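PDB 6WI5: De novo designed protein Foldit4 from Synthetic construct, which is of no known natural function but was designed de novo, apparently as a ferredoxin-like protein with two helices on a four-strand antiparallel sheet. Local coordinates for residues 29-34 and 62-67; 40-45 and 49-54. All coordinates share one frame; numbering follows the deposited sequence.

Contact 1 (29-34 and 62-67)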
loop_
_atom_site.group_PDB
_atom_site.type_symbol
_atom_site.label_atom_id
_atom_site.label_comp_id
_atom_site.label_asym_id
_atom_site.label_seq_id
_atom_site.Cartn_x
_atom_site.Cartn_y
_atom_site.Cartn_z
ATOM N N LYS A 29 7.901 -2.930 -7.098
ATOM C CA LYS A 29 8.787 -3.341 -8.182
ATOM C C LYS A 29 10.188 -3.649 -7.667
ATOM O O LYS A 29 10.835 -4.592 -8.138
ATOM C CB LYS A 29 8.835 -2.247 -9.249
ATOM C CG LYS A 29 9.740 -2.545 -10.429
ATOM C CD LYS A 29 9.991 -1.282 -11.241
ATOM C CE LYS A 29 10.806 -1.570 -12.490
ATOM N NZ LYS A 29 10.017 -2.316 -13.507
ATOM N N ARG A 30 10.673 -2.865 -6.701
ATOM C CA ARG A 30 12.009 -3.096 -6.159
ATOM C C ARG A 30 12.082 -4.397 -5.373
ATOM O O ARG A 30 13.140 -5.035 -5.333
ATOM C CB ARG A 30 12.429 -1.920 -5.276
ATOM C CG ARG A 30 12.712 -0.638 -6.042
ATOM C CD ARG A 30 12.951 0.530 -5.098
ATOM N NE ARG A 30 13.355 1.735 -5.817
ATOM C CZ ARG A 30 13.552 2.918 -5.243
ATOM N NH1 ARG A 30 13.921 3.959 -5.976
ATOM N NH2 ARG A 30 13.380 3.059 -3.937
ATOM N N GLU A 31 10.978 -4.806 -4.746
ATOM C CA GLU A 31 10.980 -6.037 -3.962
ATOM C C GLU A 31 11.142 -7.258 -4.861
ATOM O O GLU A 31 12.143 -7.980 -4.775
ATOM C CB GLU A 31 9.696 -6.131 -3.136
ATOM C CG GLU A 31 9.612 -7.359 -2.248
ATOM C CD GLU A 31 10.815 -7.508 -1.338
ATOM O OE1 GLU A 31 11.527 -8.527 -1.456
ATOM O OE2 GLU A 31 11.053 -6.604 -0.508
ATOM N N SER A 32 10.170 -7.500 -5.736
ATOM C CA SER A 32 10.215 -8.633 -6.651
ATOM C C SER A 32 9.132 -8.453 -7.702
ATOM O O SER A 32 8.147 -7.740 -7.487
ATOM C CB SER A 32 10.027 -9.964 -5.916
ATOM O OG SER A 32 9.997 -11.050 -6.826
ATOM N N ASN A 33 9.328 -9.109 -8.845
ATOM C CA ASN A 33 8.316 -9.133 -9.892
ATOM C C ASN A 33 7.267 -10.214 -9.673
ATOM O O ASN A 33 6.266 -10.241 -10.396
ATOM C CB ASN A 33 8.974 -9.325 -11.262
ATOM C CG ASN A 33 9.960 -10.477 -11.278
ATOM O OD1 ASN A 33 10.061 -11.241 -10.317
ATOM N ND2 ASN A 33 10.694 -10.610 -12.377
ATOM N N SER A 34 7.473 -11.103 -8.701
ATOM C CA SER A 34 6.489 -12.121 -8.362
ATOM C C SER A 34 5.389 -11.596 -7.449
ATOM O O SER A 34 4.396 -12.299 -7.232
ATOM C CB SER A 34 7.178 -13.314 -7.697
ATOM O OG SER A 34 7.846 -12.918 -6.510
ATOM N N ILE A 62 6.450 -10.191 2.497
ATOM C CA ILE A 62 5.275 -9.351 2.718
ATOM C C ILE A 62 5.546 -8.331 3.818
ATOM O O ILE A 62 5.273 -7.136 3.659
ATOM C CB ILE A 62 4.052 -10.229 3.041
ATOM C CG1 ILE A 62 3.321 -10.622 1.755
ATOM C CG2 ILE A 62 3.116 -9.526 4.005
ATOM C CD1 ILE A 62 2.700 -9.454 1.030
ATOM N N GLU A 63 6.096 -8.785 4.948
ATOM C CA GLU A 63 6.321 -7.874 6.066
ATOM C C GLU A 63 7.384 -6.835 5.732
ATOM O O GLU A 63 7.271 -5.672 6.137
ATOM C CB GLU A 63 6.714 -8.660 7.318
ATOM C CG GLU A 63 5.665 -9.658 7.779
ATOM C CD GLU A 63 6.023 -10.311 9.098
ATOM O OE1 GLU A 63 5.960 -9.624 10.140
ATOM O OE2 GLU A 63 6.379 -11.508 9.094
ATOM N N ARG A 64 8.423 -7.233 4.994
ATOM C CA ARG A 64 9.448 -6.276 4.590
ATOM C C ARG A 64 8.881 -5.234 3.634
ATOM O O ARG A 64 9.180 -4.040 3.755
ATOM C CB ARG A 64 10.627 -7.010 3.949
ATOM C CG ARG A 64 11.696 -6.088 3.384
ATOM C CD ARG A 64 12.890 -6.862 2.839
ATOM N NE ARG A 64 12.535 -7.736 1.723
ATOM C CZ ARG A 64 12.408 -9.056 1.817
ATOM N NH1 ARG A 64 12.609 -9.665 2.977
ATOM N NH2 ARG A 64 12.083 -9.769 0.746
ATOM N N LEU A 65 8.053 -5.668 2.681
ATOM C CA LEU A 65 7.487 -4.738 1.710
ATOM C C LEU A 65 6.494 -3.784 2.363
ATOM O O LEU A 65 6.435 -2.601 2.006
ATOM C CB LEU A 65 6.821 -5.517 0.575
ATOM C CG LEU A 65 6.146 -4.697 -0.523
ATOM C CD1 LEU A 65 7.129 -3.717 -1.138
ATOM C CD2 LEU A 65 5.565 -5.615 -1.588
ATOM N N VAL A 66 5.711 -4.274 3.326
ATOM C CA VAL A 66 4.723 -3.427 3.990
ATOM C C VAL A 66 5.412 -2.317 4.776
ATOM O O VAL A 66 5.022 -1.146 4.704
ATOM C CB VAL A 66 3.808 -4.277 4.891
ATOM C CG1 VAL A 66 3.031 -3.390 5.848
ATOM C CG2 VAL A 66 2.854 -5.102 4.041
ATOM N N GLU A 67 6.454 -2.669 5.535
ATOM C CA GLU A 67 7.159 -1.663 6.327
ATOM C C GLU A 67 7.821 -0.621 5.437
ATOM O O GLU A 67 7.869 0.564 5.788
ATOM C CB GLU A 67 8.197 -2.333 7.227
ATOM C CG GLU A 67 7.595 -3.245 8.275
ATOM C CD GLU A 67 6.563 -2.539 9.132
ATOM O OE1 GLU A 67 6.786 -1.362 9.489
ATOM O OE2 GLU A 67 5.524 -3.160 9.442
#
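In the helical layer of this ferredoxin-like fold, Glu31 meets Arg64 and Leu65 where the two helices lie side by side on the sheet. Glu31 is the last residue of helix 17-31, and its CA comes within 6.8 Å of the CA of Leu65 in helix 59-76. The salt bridge carries the contact. Arg64 grips the carboxylate side-on with two nitrogens, one to each oxygen. Its NH2 donates to Glu31 OE1 at 2.6 Å, along an almost straight N-H path of 173°. The oxygen lies in the guanidinium plane but is met from above the carboxylate plane. The second bond, from Arg64 NE to Glu31 OE2, is 2.9 Å and more bent. The two flat groups are turned 50° apart, so the fork is twisted. The Arg64 chain stays extended to CD and then bends at chi3 (62°), which brings NE and NH2 round to face the acid. Glu31 OE2 also pairs with Arg68, one turn beyond Arg64 on helix 59-76. With an alanine at position 31, Arg64 and Arg68 would probably lose the carboxylate they share, and Arg64 would be freer to turn. Beneath the charged pair, Leu65 is buried. Its CD1 reaches up to the CB of Glu31, 4.1 Å away.

Contact 2 (40-45 and 49-54)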
loop_
_atom_site.group_PDB
_atom_site.type_symbol
_atom_site.label_atom_id
_atom_site.label_comp_id
_atom_site.label_asym_id
_atom_site.label_seq_id
_atom_site.Cartn_x
_atom_site.Cartn_y
_atom_site.Cartn_z
ATOM N N GLU A 40 -6.424 0.785 -5.956
ATOM C CA GLU A 40 -7.753 1.331 -6.194
ATOM C C GLU A 40 -7.902 2.649 -5.449
ATOM O O GLU A 40 -7.551 2.743 -4.269
ATOM C CB GLU A 40 -8.846 0.348 -5.751
ATOM C CG GLU A 40 -10.255 0.926 -5.782
ATOM C CD GLU A 40 -11.296 -0.040 -5.252
ATOM O OE1 GLU A 40 -11.295 -1.215 -5.677
ATOM O OE2 GLU A 40 -12.113 0.373 -4.402
ATOM N N THR A 41 -8.398 3.667 -6.144
ATOM C CA THR A 41 -8.656 4.970 -5.552
ATOM C C THR A 41 -10.152 5.147 -5.345
ATOM O O THR A 41 -10.956 4.810 -6.219
ATOM C CB THR A 41 -8.118 6.103 -6.430
ATOM O OG1 THR A 41 -8.787 6.089 -7.696
ATOM C CG2 THR A 41 -6.628 5.942 -6.649
ATOM N N ARG A 42 -10.521 5.672 -4.180
ATOM C CA ARG A 42 -11.915 5.922 -3.832
ATOM C C ARG A 42 -12.064 7.364 -3.373
ATOM O O ARG A 42 -11.341 7.811 -2.479
ATOM C CB ARG A 42 -12.397 4.965 -2.737
ATOM C CG ARG A 42 -12.326 3.492 -3.109
ATOM C CD ARG A 42 -12.940 2.629 -2.019
ATOM N NE ARG A 42 -12.769 1.202 -2.282
ATOM C CZ ARG A 42 -13.257 0.239 -1.508
ATOM N NH1 ARG A 42 -13.952 0.549 -0.422
ATOM N NH2 ARG A 42 -13.054 -1.033 -1.820
ATOM N N LYS A 43 -13.003 8.086 -3.981
ATOM C CA LYS A 43 -13.243 9.488 -3.659
ATOM C C LYS A 43 -14.641 9.644 -3.084
ATOM O O LYS A 43 -15.631 9.360 -3.768
ATOM C CB LYS A 43 -13.073 10.376 -4.893
ATOM C CG LYS A 43 -11.661 10.411 -5.436
ATOM C CD LYS A 43 -11.535 11.414 -6.569
ATOM N N ARG A 44 -14.721 10.095 -1.834
ATOM C CA ARG A 44 -15.984 10.445 -1.198
ATOM C C ARG A 44 -15.868 11.844 -0.614
ATOM O O ARG A 44 -14.961 12.107 0.182
ATOM C CB ARG A 44 -16.357 9.468 -0.081
ATOM C CG ARG A 44 -16.305 8.003 -0.439
ATOM C CD ARG A 44 -16.552 7.183 0.815
ATOM N NE ARG A 44 -16.070 5.811 0.698
ATOM C CZ ARG A 44 -14.798 5.450 0.832
ATOM N NH1 ARG A 44 -13.864 6.363 1.073
ATOM N NH2 ARG A 44 -14.457 4.175 0.717
ATOM N N ASN A 45 -16.786 12.727 -1.006
ATOM C CA ASN A 45 -16.946 14.042 -0.386
ATOM C C ASN A 45 -15.623 14.803 -0.313
ATOM O O ASN A 45 -15.217 15.294 0.742
ATOM C CB ASN A 45 -17.574 13.906 1.004
ATOM N N GLU A 49 -9.336 7.970 -0.752
ATOM C CA GLU A 49 -8.741 6.800 -0.119
ATOM C C GLU A 49 -8.024 5.974 -1.177
ATOM O O GLU A 49 -8.601 5.665 -2.225
ATOM C CB GLU A 49 -9.799 5.942 0.578
ATOM C CG GLU A 49 -10.276 6.473 1.917
ATOM C CD GLU A 49 -11.166 5.480 2.639
ATOM O OE1 GLU A 49 -11.533 4.455 2.026
ATOM O OE2 GLU A 49 -11.495 5.720 3.820
ATOM N N VAL A 50 -6.769 5.624 -0.904
ATOM C CA VAL A 50 -5.988 4.753 -1.774
ATOM C C VAL A 50 -5.941 3.369 -1.145
ATOM O O VAL A 50 -5.501 3.215 0.002
ATOM C CB VAL A 50 -4.569 5.303 -1.994
ATOM C CG1 VAL A 50 -3.766 4.354 -2.871
ATOM C CG2 VAL A 50 -4.630 6.691 -2.618
ATOM N N HIS A 51 -6.400 2.366 -1.886
ATOM C CA HIS A 51 -6.438 0.986 -1.418
ATOM C C HIS A 51 -5.410 0.177 -2.194
ATOM O O HIS A 51 -5.452 0.135 -3.429
ATOM C CB HIS A 51 -7.833 0.385 -1.585
ATOM C CG HIS A 51 -8.869 1.012 -0.704
ATOM N ND1 HIS A 51 -9.459 0.340 0.344
ATOM C CD2 HIS A 51 -9.413 2.252 -0.711
ATOM C CE1 HIS A 51 -10.327 1.139 0.942
ATOM N NE2 HIS A 51 -10.317 2.303 0.322
ATOM N N VAL A 52 -4.493 -0.462 -1.472
ATOM C CA VAL A 52 -3.449 -1.293 -2.060
ATOM C C VAL A 52 -3.622 -2.706 -1.528
ATOM O O VAL A 52 -3.610 -2.920 -0.309
ATOM C CB VAL A 52 -2.043 -0.763 -1.737
ATOM C CG1 VAL A 52 -0.988 -1.582 -2.463
ATOM C CG2 VAL A 52 -1.929 0.712 -2.096
ATOM N N ARG A 53 -3.780 -3.667 -2.432
ATOM C CA ARG A 53 -3.858 -5.077 -2.072
ATOM C C ARG A 53 -2.652 -5.809 -2.643
ATOM O O ARG A 53 -2.359 -5.695 -3.838
ATOM C CB ARG A 53 -5.156 -5.711 -2.575
ATOM C CG ARG A 53 -5.354 -7.137 -2.089
ATOM C CD ARG A 53 -6.715 -7.683 -2.481
ATOM N NE ARG A 53 -6.907 -7.692 -3.926
ATOM C CZ ARG A 53 -6.461 -8.650 -4.733
ATOM N NH1 ARG A 53 -5.788 -9.677 -4.234
ATOM N NH2 ARG A 53 -6.684 -8.579 -6.038
ATOM N N ILE A 54 -1.957 -6.551 -1.786
ATOM C CA ILE A 54 -0.731 -7.253 -2.148
ATOM C C ILE A 54 -0.876 -8.713 -1.751
ATOM O O ILE A 54 -1.277 -9.015 -0.622
ATOM C CB ILE A 54 0.503 -6.627 -1.468
ATOM C CG1 ILE A 54 0.689 -5.180 -1.921
ATOM C CG2 ILE A 54 1.748 -7.437 -1.769
ATOM C CD1 ILE A 54 1.817 -4.463 -1.215
#
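A beta hairpin at one side of the ferredoxin-like sheet joins strands 36-44 and 47-56, and here Arg42 lies on His51 and Arg44 reaches Glu49. Glu40 with His51 and Arg42 with Glu49 are antiparallel hydrogen-bonded pairs. Thr41 with Val50, between them, is a non-hydrogen-bonded pair. Thr41 and Val50 point to the face covered by helix 17-31. Glu40, Arg42, Glu49 and His51 line the other face. There the guanidinium of Arg42 lies flat over one face of the His51 ring, with centres 4.1 Å apart and planes 20° from parallel. Arg42 CG sits anti to the carbonyl carbon (chi1 -60°), and the chain then runs extended to NE across the ring. Glu40 OE2 is modelled only 2.4 Å from Arg42 NE, a separation too short to take at face value. The ring is also tethered by its own strand, through a 3.0 Å hydrogen bond from His51 NE2 to Glu49 OE1. The carboxylate could help to stabilise a charged imidazole, while the nearby arginines would oppose it. Glu49 OE1 also accepts a hydrogen bond from Arg44 NH2, 3.2 Å away, as part of a salt bridge, and these two donors approach from opposite faces of the carboxylate plane.

The two contacts lie on opposite sides of the chain's centre, with their own centres about 20 Å apart. Contact 2 is nested within the loop that contact 1 closes. The chain leaves helix 17-31, forms the hairpin, and enters helix 59-76. Contact 1 joins the two helices, while contact 2 joins an outermost strand of the sheet to its inner neighbour. They meet in the hydrophobic core between helices and sheet. Ile54, on the hairpin, packs its CG2 against Ile62 CD1 at 3.6 Å. Ile54 CD1 also packs on Leu65 CD2. The charged groups of the two contacts thus lie outside a shared aliphatic core.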